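Long-range contacts in Na-translocating NADH-quinone reductase subunit C NqrC (Shewanella oneidensis, PDB 4XHF), which is the soluble part of a subunit of a membrane-bound, sodium-translocating respiratory complex and holds flavin mononucleotide in an FMN-binding domain: residues A[190-201]-A[224-235]; A[70-78]-A[239-247]. All coordinates share one frame; numbering follows the deposited sequence.

Contact 1: A[190-201]-A[224-235]; sequences LFDDKGKFAMRL and GRGVQRAMEFWF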
loop_
_atom_site.group_PDB
_atom_site.type_symbol
_atom_site.label_atom_id
_atom_site.label_comp_id
_atom_site.label_asym_id
_atom_site.label_seq_id
_atom_site.Cartn_x
_atom_site.Cartn_y
_atom_site.Cartn_z
ATOM N N LEU A 190 -4.394 6.642 -10.049
ATOM C CA LEU A 190 -3.441 5.646 -10.529
ATOM C C LEU A 190 -3.516 5.413 -12.034
ATOM O O LEU A 190 -2.485 5.273 -12.690
ATOM C CB LEU A 190 -3.662 4.320 -9.798
ATOM C CG LEU A 190 -3.309 4.314 -8.310
ATOM C CD1 LEU A 190 -4.005 3.164 -7.617
ATOM C CD2 LEU A 190 -1.806 4.215 -8.109
ATOM N N PHE A 191 -4.734 5.376 -12.572
ATOM C CA PHE A 191 -4.958 4.969 -13.959
ATOM C C PHE A 191 -5.577 6.062 -14.821
ATOM O O PHE A 191 -6.248 6.960 -14.312
ATOM C CB PHE A 191 -5.868 3.742 -14.001
ATOM C CG PHE A 191 -5.430 2.634 -13.095
ATOM C CD1 PHE A 191 -4.449 1.744 -13.494
ATOM C CD2 PHE A 191 -6.007 2.476 -11.848
ATOM C CE1 PHE A 191 -4.048 0.722 -12.662
ATOM C CE2 PHE A 191 -5.609 1.456 -11.012
ATOM C CZ PHE A 191 -4.630 0.577 -11.420
ATOM N N ASP A 192 -5.359 5.963 -16.132
ATOM C CA ASP A 192 -6.012 6.849 -17.090
ATOM C C ASP A 192 -7.340 6.244 -17.553
ATOM O O ASP A 192 -7.800 5.244 -17.001
ATOM C CB ASP A 192 -5.092 7.137 -18.289
ATOM C CG ASP A 192 -4.669 5.879 -19.043
ATOM O OD1 ASP A 192 -5.436 4.896 -19.089
ATOM O OD2 ASP A 192 -3.557 5.885 -19.611
ATOM N N ASP A 193 -7.947 6.848 -18.571
ATOM C CA ASP A 193 -9.229 6.377 -19.089
ATOM C C ASP A 193 -9.083 5.083 -19.893
ATOM O O ASP A 193 -10.067 4.381 -20.129
ATOM C CB ASP A 193 -9.893 7.463 -19.946
ATOM C CG ASP A 193 -8.941 8.089 -20.951
ATOM O OD1 ASP A 193 -8.084 7.369 -21.502
ATOM O OD2 ASP A 193 -9.052 9.310 -21.187
ATOM N N LYS A 194 -7.858 4.770 -20.309
ATOM C CA LYS A 194 -7.583 3.502 -20.982
ATOM C C LYS A 194 -7.308 2.397 -19.957
ATOM O O LYS A 194 -6.960 1.273 -20.324
ATOM C CB LYS A 194 -6.392 3.639 -21.940
ATOM C CG LYS A 194 -6.567 4.700 -23.023
ATOM C CD LYS A 194 -7.473 4.230 -24.157
ATOM C CE LYS A 194 -6.761 3.255 -25.090
ATOM N NZ LYS A 194 -7.540 2.981 -26.331
ATOM N N GLY A 195 -7.461 2.722 -18.676
ATOM C CA GLY A 195 -7.227 1.768 -17.605
ATOM C C GLY A 195 -5.755 1.470 -17.385
ATOM O O GLY A 195 -5.402 0.536 -16.664
ATOM N N LYS A 196 -4.896 2.270 -18.007
ATOM C CA LYS A 196 -3.455 2.079 -17.916
ATOM C C LYS A 196 -2.865 2.905 -16.777
ATOM O O LYS A 196 -3.227 4.065 -16.592
ATOM C CB LYS A 196 -2.791 2.455 -19.242
ATOM C CG LYS A 196 -1.270 2.433 -19.216
ATOM C CD LYS A 196 -0.687 2.725 -20.588
ATOM C CE LYS A 196 -0.837 1.542 -21.527
ATOM N NZ LYS A 196 -1.110 1.984 -22.919
ATOM N N PHE A 197 -1.959 2.293 -16.021
ATOM C CA PHE A 197 -1.246 2.977 -14.950
ATOM C C PHE A 197 -0.575 4.238 -15.491
ATOM O O PHE A 197 0.115 4.185 -16.510
ATOM C CB PHE A 197 -0.212 2.042 -14.324
ATOM C CG PHE A 197 0.480 2.617 -13.128
ATOM C CD1 PHE A 197 -0.062 2.474 -11.865
ATOM C CD2 PHE A 197 1.678 3.294 -13.267
ATOM C CE1 PHE A 197 0.576 3.000 -10.762
ATOM C CE2 PHE A 197 2.321 3.822 -12.169
ATOM C CZ PHE A 197 1.769 3.674 -10.913
ATOM N N ALA A 198 -0.776 5.364 -14.807
ATOM C CA ALA A 198 -0.415 6.669 -15.358
ATOM C C ALA A 198 0.405 7.545 -14.411
ATOM O O ALA A 198 0.889 8.604 -14.815
ATOM C CB ALA A 198 -1.682 7.411 -15.772
ATOM N N MET A 199 0.559 7.122 -13.159
ATOM C CA MET A 199 1.299 7.919 -12.181
ATOM C C MET A 199 2.758 8.101 -12.594
ATOM O O MET A 199 3.449 7.132 -12.906
ATOM C CB MET A 199 1.238 7.275 -10.794
ATOM C CG MET A 199 -0.137 7.285 -10.149
ATOM S SD MET A 199 -0.780 8.926 -9.764
ATOM C CE MET A 199 0.429 9.541 -8.596
ATOM N N ARG A 200 3.208 9.352 -12.595
ATOM C CA ARG A 200 4.592 9.691 -12.909
ATOM C C ARG A 200 5.101 10.739 -11.930
ATOM O O ARG A 200 4.408 11.719 -11.654
ATOM C CB ARG A 200 4.717 10.219 -14.342
ATOM C CG ARG A 200 4.249 9.259 -15.419
ATOM C CD ARG A 200 5.180 8.069 -15.555
ATOM N NE ARG A 200 4.716 7.134 -16.578
ATOM C CZ ARG A 200 3.839 6.154 -16.368
ATOM N NH1 ARG A 200 3.311 5.961 -15.166
ATOM N NH2 ARG A 200 3.487 5.361 -17.371
ATOM N N LEU A 201 6.304 10.535 -11.402
ATOM C CA LEU A 201 6.933 11.549 -10.563
ATOM C C LEU A 201 7.559 12.625 -11.443
ATOM O O LEU A 201 8.307 12.322 -12.372
ATOM C CB LEU A 201 7.979 10.928 -9.638
ATOM C CG LEU A 201 7.439 10.605 -8.244
ATOM C CD1 LEU A 201 6.480 9.426 -8.293
ATOM C CD2 LEU A 201 8.576 10.339 -7.282
ATOM N N GLY A 224 12.423 7.964 -5.928
ATOM C CA GLY A 224 11.058 8.269 -6.309
ATOM C C GLY A 224 10.557 7.385 -7.434
ATOM O O GLY A 224 9.403 6.958 -7.427
ATOM N N ARG A 225 11.425 7.115 -8.404
ATOM C CA ARG A 225 11.068 6.260 -9.530
ATOM C C ARG A 225 10.830 4.833 -9.056
ATOM O O ARG A 225 10.061 4.088 -9.660
ATOM C CB ARG A 225 12.161 6.280 -10.597
ATOM C CG ARG A 225 12.537 7.670 -11.080
ATOM C CD ARG A 225 12.516 7.753 -12.598
ATOM N NE ARG A 225 13.055 9.025 -13.083
ATOM C CZ ARG A 225 13.978 9.154 -14.035
ATOM N NH1 ARG A 225 14.496 8.088 -14.642
ATOM N NH2 ARG A 225 14.391 10.363 -14.388
ATOM N N GLY A 226 11.498 4.456 -7.971
ATOM C CA GLY A 226 11.306 3.148 -7.378
ATOM C C GLY A 226 9.911 3.012 -6.800
ATOM O O GLY A 226 9.225 2.019 -7.037
ATOM N N VAL A 227 9.494 4.022 -6.040
ATOM C CA VAL A 227 8.149 4.058 -5.472
ATOM C C VAL A 227 7.128 4.025 -6.595
ATOM O O VAL A 227 6.099 3.360 -6.501
ATOM C CB VAL A 227 7.931 5.319 -4.611
ATOM C CG1 VAL A 227 6.494 5.387 -4.088
ATOM C CG2 VAL A 227 8.919 5.343 -3.459
ATOM N N GLN A 228 7.434 4.751 -7.662
ATOM C CA GLN A 228 6.580 4.795 -8.837
ATOM C C GLN A 228 6.431 3.401 -9.438
ATOM O O GLN A 228 5.326 2.972 -9.770
ATOM C CB GLN A 228 7.165 5.767 -9.860
ATOM C CG GLN A 228 6.354 5.943 -11.129
ATOM C CD GLN A 228 7.162 6.605 -12.214
ATOM O OE1 GLN A 228 7.543 7.772 -12.102
ATOM N NE2 GLN A 228 7.444 5.856 -13.274
ATOM N N ARG A 229 7.549 2.692 -9.558
ATOM C CA ARG A 229 7.548 1.344 -10.113
ATOM C C ARG A 229 6.910 0.347 -9.152
ATOM O O ARG A 229 6.323 -0.648 -9.578
ATOM C CB ARG A 229 8.975 0.915 -10.453
ATOM C CG ARG A 229 9.522 1.574 -11.708
ATOM C CD ARG A 229 10.953 1.156 -11.990
ATOM N NE ARG A 229 11.799 2.308 -12.314
ATOM C CZ ARG A 229 12.826 2.737 -11.580
ATOM N NH1 ARG A 229 13.183 2.119 -10.457
ATOM N NH2 ARG A 229 13.514 3.797 -11.982
ATOM N N ALA A 230 7.025 0.622 -7.857
ATOM C CA ALA A 230 6.413 -0.227 -6.844
ATOM C C ALA A 230 4.900 -0.230 -7.008
ATOM O O ALA A 230 4.268 -1.285 -6.999
ATOM C CB ALA A 230 6.795 0.245 -5.453
ATOM N N MET A 231 4.324 0.955 -7.169
ATOM C CA MET A 231 2.888 1.072 -7.374
ATOM C C MET A 231 2.482 0.524 -8.738
ATOM O O MET A 231 1.416 -0.072 -8.876
ATOM C CB MET A 231 2.445 2.527 -7.237
ATOM C CG MET A 231 2.453 3.026 -5.805
ATOM S SD MET A 231 1.923 4.739 -5.682
ATOM C CE MET A 231 2.319 5.095 -3.973
ATOM N N GLU A 232 3.336 0.714 -9.740
ATOM C CA GLU A 232 3.051 0.225 -11.083
ATOM C C GLU A 232 2.871 -1.290 -11.093
ATOM O O GLU A 232 2.017 -1.818 -11.809
ATOM C CB GLU A 232 4.164 0.616 -12.051
ATOM C CG GLU A 232 3.905 0.158 -13.475
ATOM C CD GLU A 232 5.024 0.529 -14.419
ATOM O OE1 GLU A 232 5.996 1.163 -13.964
ATOM O OE2 GLU A 232 4.935 0.179 -15.615
ATOM N N PHE A 233 3.684 -1.987 -10.305
ATOM C CA PHE A 233 3.591 -3.440 -10.218
ATOM C C PHE A 233 2.380 -3.886 -9.417
ATOM O O PHE A 233 1.625 -4.756 -9.847
ATOM C CB PHE A 233 4.844 -4.037 -9.579
ATOM C CG PHE A 233 4.740 -5.519 -9.342
ATOM C CD1 PHE A 233 5.008 -6.414 -10.365
ATOM C CD2 PHE A 233 4.345 -6.017 -8.110
ATOM C CE1 PHE A 233 4.899 -7.776 -10.159
ATOM C CE2 PHE A 233 4.233 -7.379 -7.901
ATOM C CZ PHE A 233 4.512 -8.259 -8.926
ATOM N N TRP A 234 2.206 -3.297 -8.241
ATOM C CA TRP A 234 1.207 -3.778 -7.297
ATOM C C TRP A 234 -0.208 -3.367 -7.671
ATOM O O TRP A 234 -1.172 -3.945 -7.174
ATOM C CB TRP A 234 1.552 -3.300 -5.891
ATOM C CG TRP A 234 2.603 -4.163 -5.283
ATOM C CD1 TRP A 234 3.910 -3.843 -5.063
ATOM C CD2 TRP A 234 2.441 -5.517 -4.849
ATOM N NE1 TRP A 234 4.570 -4.912 -4.506
ATOM C CE2 TRP A 234 3.689 -5.952 -4.366
ATOM C CE3 TRP A 234 1.359 -6.401 -4.820
ATOM C CZ2 TRP A 234 3.885 -7.233 -3.855
ATOM C CZ3 TRP A 234 1.553 -7.669 -4.311
ATOM C CH2 TRP A 234 2.807 -8.075 -3.837
ATOM N N PHE A 235 -0.333 -2.381 -8.552
ATOM C CA PHE A 235 -1.627 -2.051 -9.142
ATOM C C PHE A 235 -1.705 -2.587 -10.572
ATOM O O PHE A 235 -2.636 -2.275 -11.318
ATOM C CB PHE A 235 -1.865 -0.541 -9.106
ATOM C CG PHE A 235 -2.128 -0.015 -7.727
ATOM C CD1 PHE A 235 -3.354 -0.222 -7.115
ATOM C CD2 PHE A 235 -1.147 0.671 -7.037
ATOM C CE1 PHE A 235 -3.597 0.255 -5.844
ATOM C CE2 PHE A 235 -1.382 1.149 -5.766
ATOM C CZ PHE A 235 -2.608 0.941 -5.168
#

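Contact 2: A[70-78]-A[239-247]; sequences LLINLDTGK and GFQTFFNQL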
loop_
_atom_site.group_PDB
_atom_site.type_symbol
_atom_site.label_atom_id
_atom_site.label_comp_id
_atom_site.label_asym_id
_atom_site.label_seq_id
_atom_site.Cartn_x
_atom_site.Cartn_y
_atom_site.Cartn_z
ATOM N N LEU A 70 -8.489 -8.637 5.362
ATOM C CA LEU A 70 -8.743 -9.734 4.441
ATOM C C LEU A 70 -7.447 -10.292 3.887
ATOM O O LEU A 70 -6.539 -9.542 3.542
ATOM C CB LEU A 70 -9.622 -9.274 3.279
ATOM C CG LEU A 70 -11.062 -8.884 3.595
ATOM C CD1 LEU A 70 -11.687 -8.212 2.392
ATOM C CD2 LEU A 70 -11.857 -10.109 3.992
ATOM N N LEU A 71 -7.373 -11.615 3.811
ATOM C CA LEU A 71 -6.307 -12.282 3.084
ATOM C C LEU A 71 -6.890 -12.726 1.750
ATOM O O LEU A 71 -7.846 -13.497 1.718
ATOM C CB LEU A 71 -5.758 -13.470 3.875
ATOM C CG LEU A 71 -4.518 -14.160 3.300
ATOM C CD1 LEU A 71 -3.315 -13.221 3.311
ATOM C CD2 LEU A 71 -4.215 -15.444 4.065
ATOM N N ILE A 72 -6.326 -12.225 0.656
ATOM C CA ILE A 72 -6.863 -12.505 -0.669
ATOM C C ILE A 72 -5.822 -13.173 -1.553
ATOM O O ILE A 72 -4.626 -12.906 -1.440
ATOM C CB ILE A 72 -7.373 -11.213 -1.359
ATOM C CG1 ILE A 72 -6.238 -10.203 -1.551
ATOM C CG2 ILE A 72 -8.501 -10.594 -0.548
ATOM C CD1 ILE A 72 -5.663 -10.188 -2.950
ATOM N N ASN A 73 -6.295 -14.056 -2.425
ATOM C CA ASN A 73 -5.450 -14.681 -3.428
ATOM C C ASN A 73 -5.224 -13.721 -4.587
ATOM O O ASN A 73 -6.168 -13.326 -5.269
ATOM C CB ASN A 73 -6.087 -15.977 -3.925
ATOM C CG ASN A 73 -5.176 -16.759 -4.843
ATOM O OD1 ASN A 73 -5.058 -16.455 -6.028
ATOM N ND2 ASN A 73 -4.525 -17.778 -4.297
ATOM N N LEU A 74 -3.970 -13.344 -4.803
ATOM C CA LEU A 74 -3.637 -12.326 -5.791
ATOM C C LEU A 74 -3.989 -12.741 -7.217
ATOM O O LEU A 74 -4.417 -11.912 -8.019
ATOM C CB LEU A 74 -2.149 -11.984 -5.701
ATOM C CG LEU A 74 -1.753 -11.111 -4.508
ATOM C CD1 LEU A 74 -0.248 -11.132 -4.300
ATOM C CD2 LEU A 74 -2.241 -9.684 -4.701
ATOM N N ASP A 75 -3.817 -14.021 -7.532
ATOM C CA ASP A 75 -4.080 -14.513 -8.880
ATOM C C ASP A 75 -5.572 -14.562 -9.201
ATOM O O ASP A 75 -5.984 -14.208 -10.307
ATOM C CB ASP A 75 -3.471 -15.905 -9.065
ATOM C CG ASP A 75 -1.955 -15.878 -9.113
ATOM O OD1 ASP A 75 -1.388 -14.922 -9.684
ATOM O OD2 ASP A 75 -1.326 -16.818 -8.580
ATOM N N THR A 76 -6.375 -14.994 -8.233
ATOM C CA THR A 76 -7.806 -15.195 -8.455
ATOM C C THR A 76 -8.647 -14.033 -7.937
ATOM O O THR A 76 -9.740 -13.777 -8.441
ATOM C CB THR A 76 -8.301 -16.488 -7.777
ATOM O OG1 THR A 76 -8.278 -16.330 -6.354
ATOM C CG2 THR A 76 -7.431 -17.672 -8.172
ATOM N N GLY A 77 -8.136 -13.337 -6.927
ATOM C CA GLY A 77 -8.879 -12.263 -6.294
ATOM C C GLY A 77 -9.821 -12.771 -5.215
ATOM O O GLY A 77 -10.543 -11.990 -4.594
ATOM N N LYS A 78 -9.814 -14.083 -4.994
ATOM C CA LYS A 78 -10.668 -14.698 -3.983
ATOM C C LYS A 78 -10.121 -14.461 -2.579
ATOM O O LYS A 78 -8.914 -14.318 -2.388
ATOM C CB LYS A 78 -10.808 -16.204 -4.238
ATOM C CG LYS A 78 -11.627 -16.944 -3.179
ATOM C CD LYS A 78 -11.852 -18.409 -3.537
ATOM C CE LYS A 78 -10.569 -19.224 -3.450
ATOM N NZ LYS A 78 -10.013 -19.268 -2.066
ATOM N N GLY A 239 -0.450 -7.716 -9.625
ATOM C CA GLY A 239 -0.711 -7.141 -8.317
ATOM C C GLY A 239 -2.155 -7.309 -7.892
ATOM O O GLY A 239 -2.677 -8.422 -7.874
ATOM N N PHE A 240 -2.804 -6.197 -7.561
ATOM C CA PHE A 240 -4.154 -6.227 -7.010
ATOM C C PHE A 240 -5.242 -5.984 -8.053
ATOM O O PHE A 240 -6.401 -5.780 -7.701
ATOM C CB PHE A 240 -4.281 -5.186 -5.894
ATOM C CG PHE A 240 -3.523 -5.540 -4.649
ATOM C CD1 PHE A 240 -3.993 -6.522 -3.793
ATOM C CD2 PHE A 240 -2.340 -4.895 -4.335
ATOM C CE1 PHE A 240 -3.297 -6.852 -2.648
ATOM C CE2 PHE A 240 -1.640 -5.220 -3.192
ATOM C CZ PHE A 240 -2.120 -6.200 -2.346
ATOM N N GLN A 241 -4.882 -6.018 -9.332
ATOM C CA GLN A 241 -5.836 -5.669 -10.379
ATOM C C GLN A 241 -6.980 -6.677 -10.454
ATOM O O GLN A 241 -8.143 -6.291 -10.572
ATOM C CB GLN A 241 -5.139 -5.565 -11.736
ATOM C CG GLN A 241 -5.483 -4.298 -12.501
ATOM C CD GLN A 241 -4.652 -4.135 -13.757
ATOM O OE1 GLN A 241 -3.775 -3.272 -13.828
ATOM N NE2 GLN A 241 -4.921 -4.965 -14.757
ATOM N N THR A 242 -6.650 -7.963 -10.385
ATOM C CA THR A 242 -7.667 -9.009 -10.377
ATOM C C THR A 242 -8.608 -8.815 -9.196
ATOM O O THR A 242 -9.825 -8.865 -9.347
ATOM C CB THR A 242 -7.040 -10.417 -10.304
ATOM O OG1 THR A 242 -6.327 -10.692 -11.514
ATOM C CG2 THR A 242 -8.113 -11.491 -10.103
ATOM N N PHE A 243 -8.027 -8.591 -8.022
ATOM C CA PHE A 243 -8.798 -8.388 -6.802
ATOM C C PHE A 243 -9.767 -7.218 -6.931
ATOM O O PHE A 243 -10.921 -7.315 -6.517
ATOM C CB PHE A 243 -7.855 -8.164 -5.620
ATOM C CG PHE A 243 -8.547 -7.702 -4.370
ATOM C CD1 PHE A 243 -9.515 -8.485 -3.767
ATOM C CD2 PHE A 243 -8.220 -6.488 -3.793
ATOM C CE1 PHE A 243 -10.150 -8.059 -2.614
ATOM C CE2 PHE A 243 -8.849 -6.060 -2.641
ATOM C CZ PHE A 243 -9.814 -6.848 -2.051
ATOM N N PHE A 244 -9.300 -6.114 -7.505
ATOM C CA PHE A 244 -10.151 -4.946 -7.686
ATOM C C PHE A 244 -11.256 -5.225 -8.703
ATOM O O PHE A 244 -12.405 -4.832 -8.500
ATOM C CB PHE A 244 -9.327 -3.733 -8.131
ATOM C CG PHE A 244 -8.477 -3.133 -7.041
ATOM C CD1 PHE A 244 -8.775 -3.331 -5.700
ATOM C CD2 PHE A 244 -7.379 -2.359 -7.364
ATOM C CE1 PHE A 244 -7.991 -2.775 -4.708
ATOM C CE2 PHE A 244 -6.593 -1.799 -6.376
ATOM C CZ PHE A 244 -6.898 -2.008 -5.046
ATOM N N ASN A 245 -10.911 -5.905 -9.792
ATOM C CA ASN A 245 -11.896 -6.253 -10.812
ATOM C C ASN A 245 -12.989 -7.169 -10.268
ATOM O O ASN A 245 -14.119 -7.153 -10.755
ATOM C CB ASN A 245 -11.216 -6.918 -12.007
ATOM C CG ASN A 245 -10.498 -5.923 -12.898
ATOM O OD1 ASN A 245 -10.826 -4.736 -12.921
ATOM N ND2 ASN A 245 -9.515 -6.407 -13.647
ATOM N N GLN A 246 -12.646 -7.971 -9.265
ATOM C CA GLN A 246 -13.626 -8.826 -8.606
ATOM C C GLN A 246 -14.587 -7.993 -7.764
ATOM O O GLN A 246 -15.778 -8.295 -7.687
ATOM C CB GLN A 246 -12.929 -9.868 -7.730
ATOM C CG GLN A 246 -12.169 -10.930 -8.506
ATOM C CD GLN A 246 -13.077 -11.785 -9.365
ATOM O OE1 GLN A 246 -13.065 -11.686 -10.594
ATOM N NE2 GLN A 246 -13.868 -12.636 -8.721
ATOM N N LEU A 247 -14.067 -6.944 -7.135
ATOM C CA LEU A 247 -14.882 -6.077 -6.291
ATOM C C LEU A 247 -15.810 -5.200 -7.124
ATOM O O LEU A 247 -16.945 -4.936 -6.728
ATOM C CB LEU A 247 -13.995 -5.197 -5.408
ATOM C CG LEU A 247 -13.157 -5.894 -4.334
ATOM C CD1 LEU A 247 -12.440 -4.854 -3.492
ATOM C CD2 LEU A 247 -14.003 -6.799 -3.451
HETATM O O HOH W 1 -5.203 -9.420 -7.558
#

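Contact 1: A[190-201]-A[224-235]
The ring of Phe197 lies flat on the helix backbone at Glu232, whose CA stands over the ring centre, 3.6 Å from the centroid and 9° off the normal, a CH-pi contact. With CG anti to the backbone N (chi1 -174°), the ring is carried toward the helix; CB of Met231 and CB of Glu232 meet its outer atoms, and Met199 N lies over the opposite face. The Glu232 carboxylate plane is nearly parallel to the ring, although CB and CG do the touching. At the helix end a second CH-pi contact forms: Leu190 CD1 sits over the centre of the Phe235 ring, 3.4 Å from the centroid. Phe191 approaches the same residue differently, its CZ 3.8 Å from Phe235 CB and its edge, near the ring plane, toward the carbonyl O of Phe235. Toward the other end, Gln228 reaches out with an extended chain and takes the backbone N-H of Leu201 on OE1 at 3.1 Å. The bond is almost straight at the hydrogen (172°), with the donor tilted from the amide plane. The aliphatic part of Arg200 passes the same amide, CD 3.9 Å from Gln228 NE2. Beyond it Leu201 CD2 packs tightly on the bare CA of Gly224 at 3.4 Å, closer than usual for two carbons. Val149 and Val151 of strand 144-151 pack against Phe235 from the sheet. The arrangement is a loop and short strand laid along helix 221-234 within the FMN-binding domain, the helix starting in the segment Ser218-Thr223 that lines the flavin mononucleotide pocket.

Contact 2: A[70-78]-A[239-247]
Apolar contacts join Ile72 and Leu74 to the rings of Phe240 and Phe243. Leu74 CD2 lies over one face of Phe240, 4.0 Å from the ring centroid and 29° off its normal, a CH-pi contact, while CD1 of Ile72 comes to the edge of the same ring. The Ile72 side chain also serves Phe243: CG1 stands between the backbone N and the carbonyl carbon (chi1 61°), over a face of that ring and offset toward its rim, and CG2 touches Phe243 CE1 at 3.7 Å. Leu247 CG lies over the opposite face of Phe243, and Gly77 O meets the ring at its edge. Side chains of the helix also pack on backbone at the turn after the strand. Thr242 CG2 fits against the carbonyls there, 3.3 Å from Thr76 O, and Gln246 CG lies 3.7 Å from the same oxygen. The CA atoms of Gly77 and Phe243 are 3.9 Å apart, so turn and helix meet backbone to backbone; Gly77, with positive phi, has no side chain to hold them apart. Within the turn, Asn73 OD1 accepts the N-H of Thr76 in an Asx motif, and Thr76 OG1 accepts from Lys78 N in an ST turn. The polar link across the contact is a water 2.7 Å from both Leu74 O and Gly239 O that accepts from Phe243 N at 3.0 Å; with more acceptors in reach than protons, it probably shares them. Ala117 and Val119 of strand 113-123 also pack on Phe240. Direct contact is thus van der Waals packing, of apolar side chains and of side-chain carbons on carbonyls, and water links the backbones.

Contacts 1 and 2, whose centres are about 18 Å apart, hold the successive helices 221-234 and 241-249. Contact 1 lies within the FMN-binding domain and is only partly buried; it joins elements close in sequence, whereas contact 2, the more buried, brings strand 67-73 and its turn to the C-terminal helix across 160 intervening residues. A backbone N-H given to a side-chain amide oxygen serves the first, a bridging water the second. The two meet where one helix gives way to the next: Trp234 O and Phe240 N lie 2.8 Å apart, probably hydrogen-bonded, and Phe235 CE1 packs 3.7 Å from Phe244 CE2. Both draw on strand 129-139, whose Val134 touches Phe235, Phe240 and Phe244.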